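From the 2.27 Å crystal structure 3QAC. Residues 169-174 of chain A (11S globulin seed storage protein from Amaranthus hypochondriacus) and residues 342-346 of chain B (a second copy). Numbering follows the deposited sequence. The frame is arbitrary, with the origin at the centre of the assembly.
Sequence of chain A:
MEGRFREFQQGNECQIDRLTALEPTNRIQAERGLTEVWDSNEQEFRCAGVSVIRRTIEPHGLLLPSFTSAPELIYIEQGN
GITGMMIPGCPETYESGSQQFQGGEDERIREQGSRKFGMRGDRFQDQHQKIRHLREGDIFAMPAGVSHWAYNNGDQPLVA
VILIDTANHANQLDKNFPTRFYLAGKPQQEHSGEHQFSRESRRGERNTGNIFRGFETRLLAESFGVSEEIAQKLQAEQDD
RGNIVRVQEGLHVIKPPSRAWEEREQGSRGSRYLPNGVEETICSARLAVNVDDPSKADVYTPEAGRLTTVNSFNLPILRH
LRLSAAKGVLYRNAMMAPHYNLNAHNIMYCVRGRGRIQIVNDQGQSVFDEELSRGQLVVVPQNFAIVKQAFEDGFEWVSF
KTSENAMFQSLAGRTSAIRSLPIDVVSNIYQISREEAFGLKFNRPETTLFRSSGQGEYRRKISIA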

# COMPACT_ATOMS: atom_id res chain seq x y z
N HIS A 169 -5.69 0.51 -2.63
CA HIS A 169 -5.04 -0.79 -2.47
C HIS A 169 -6.01 -1.94 -2.74
O HIS A 169 -5.60 -3.00 -3.21
CB HIS A 169 -4.49 -0.94 -1.05
CG HIS A 169 -5.52 -1.33 -0.03
ND1 HIS A 169 -6.38 -0.42 0.56
CD2 HIS A 169 -5.84 -2.55 0.48
CE1 HIS A 169 -7.18 -1.06 1.40
NE2 HIS A 169 -6.88 -2.35 1.37
N ALA A 170 -7.28 -1.73 -2.44
CA ALA A 170 -8.28 -2.78 -2.66
C ALA A 170 -8.52 -3.10 -4.14
O ALA A 170 -8.89 -4.21 -4.48
CB ALA A 170 -9.59 -2.43 -1.96
N ASN A 171 -8.34 -2.11 -5.01
CA ASN A 171 -8.47 -2.34 -6.44
C ASN A 171 -7.19 -2.93 -7.03
O ASN A 171 -6.17 -2.24 -7.10
CB ASN A 171 -8.82 -1.06 -7.20
CG ASN A 171 -8.81 -1.27 -8.73
OD1 ASN A 171 -9.16 -2.33 -9.22
ND2 ASN A 171 -8.36 -0.26 -9.47
N GLN A 172 -7.24 -4.19 -7.44
CA GLN A 172 -6.06 -4.83 -8.00
C GLN A 172 -6.11 -4.97 -9.53
O GLN A 172 -5.27 -5.61 -10.13
CB GLN A 172 -5.83 -6.18 -7.31
CG GLN A 172 -5.69 -6.07 -5.78
CD GLN A 172 -5.15 -7.34 -5.15
OE1 GLN A 172 -4.91 -7.42 -3.94
NE2 GLN A 172 -4.97 -8.35 -5.96
N LEU A 173 -7.12 -4.37 -10.15
CA LEU A 173 -7.20 -4.33 -11.61
C LEU A 173 -6.55 -3.04 -12.08
O LEU A 173 -5.75 -2.48 -11.37
CB LEU A 173 -8.65 -4.41 -12.08
CG LEU A 173 -9.38 -5.68 -11.63
CD1 LEU A 173 -10.88 -5.56 -11.86
CD2 LEU A 173 -8.82 -6.89 -12.36
N ASP A 174 -6.86 -2.56 -13.28
CA ASP A 174 -6.20 -1.34 -13.76
C ASP A 174 -6.57 -0.11 -12.92
O ASP A 174 -7.63 -0.04 -12.31
CB ASP A 174 -6.52 -1.09 -15.23
CG ASP A 174 -5.87 -2.11 -16.17
OD1 ASP A 174 -6.40 -2.24 -17.29
OD2 ASP A 174 -4.86 -2.76 -15.81
N LEU B 342 -14.04 -11.18 -4.65
CA LEU B 342 -14.31 -9.76 -4.39
C LEU B 342 -13.05 -8.95 -4.36
O LEU B 342 -13.03 -7.81 -4.80
CB LEU B 342 -14.98 -9.52 -3.04
CG LEU B 342 -16.30 -10.10 -2.56
CD1 LEU B 342 -17.18 -8.99 -1.98
CD2 LEU B 342 -17.02 -10.93 -3.59
N ASN B 343 -11.99 -9.53 -3.80
CA ASN B 343 -10.89 -8.71 -3.35
C ASN B 343 -9.51 -9.06 -3.89
O ASN B 343 -8.53 -8.39 -3.59
CB ASN B 343 -10.88 -8.64 -1.81
CG ASN B 343 -11.40 -9.91 -1.17
OD1 ASN B 343 -11.28 -11.00 -1.73
ND2 ASN B 343 -11.99 -9.78 0.02
N ALA B 344 -9.41 -10.11 -4.69
CA ALA B 344 -8.12 -10.70 -4.94
C ALA B 344 -8.04 -11.38 -6.32
O ALA B 344 -9.06 -11.88 -6.84
CB ALA B 344 -7.80 -11.72 -3.84
N HIS B 345 -6.85 -11.37 -6.90
CA HIS B 345 -6.57 -12.20 -8.07
C HIS B 345 -6.45 -13.61 -7.58
O HIS B 345 -5.98 -13.87 -6.48
CB HIS B 345 -5.24 -11.82 -8.76
CG HIS B 345 -5.22 -10.44 -9.31
ND1 HIS B 345 -5.89 -10.09 -10.47
CD2 HIS B 345 -4.64 -9.30 -8.86
CE1 HIS B 345 -5.72 -8.80 -10.70
NE2 HIS B 345 -4.96 -8.30 -9.74
N ASN B 346 -6.84 -14.54 -8.42
CA ASN B 346 -6.79 -15.91 -8.04
C ASN B 346 -5.91 -16.69 -9.00
O ASN B 346 -6.24 -16.84 -10.18
CB ASN B 346 -8.20 -16.45 -8.07
CG ASN B 346 -8.31 -17.73 -7.38
OD1 ASN B 346 -7.44 -18.57 -7.51
ND2 ASN B 346 -9.38 -17.90 -6.59

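How do the two backbones lie against each other? Neither touching part forms regular helix or strand; both are loops, and their end-to-end directions differ by 38°, so they run roughly the same way. The CA atoms of Ala170(A) and Asn343(B) are 6.5 Å apart, and those of Gln172(A) and Ala344(B) 6.9 Å. This spacing leaves room for side chains to fill the gap, and no backbone-to-backbone hydrogen bond joins the two stretches.

What bonds one stretch to the other? A single hydrogen bond does so: NE2 of His345(B) donates to the backbone O of Gln172(A), 2.7 Å away. The acceptor lies at the edge of the imidazole, near its plane, where the ring N-H can reach it, although the angle of 140° at the hydrogen is bent. The CA-to-CB bond of His345(B) points sideways, yet with chi1 at -63° (m) the ring comes nearer to chain A.

Which side chains pack around this bond? The CA-to-CB bond of Gln172(A) points toward the other stretch and, with chi1 in m and chi2 in t, the side chain stretches out in its outer part past the imidazole and close to the backbone of Asn343(B) and Ala344(B). It and His345(B) account for most of the 216 Å² buried between the stretches. Leu173(A) adds a nonpolar contact, its CD2 4.0 Å from CE1 of His345(B). The CA-to-CB bond of Ala344(B) points away, leaving its backbone to face the glutamine.

What steadies the chain A loop beside the histidine? The CA-to-CB bond of Asn171(A) points away from the other stretch, and the side chain braces its own. Its OD1 accepts a hydrogen bond from N of Leu173(A) at 3.0 Å, while its ND2 donates to O of Asp174(A) at 2.9 Å. These two bonds tie together the backbone just after the carbonyl that receives His345(B).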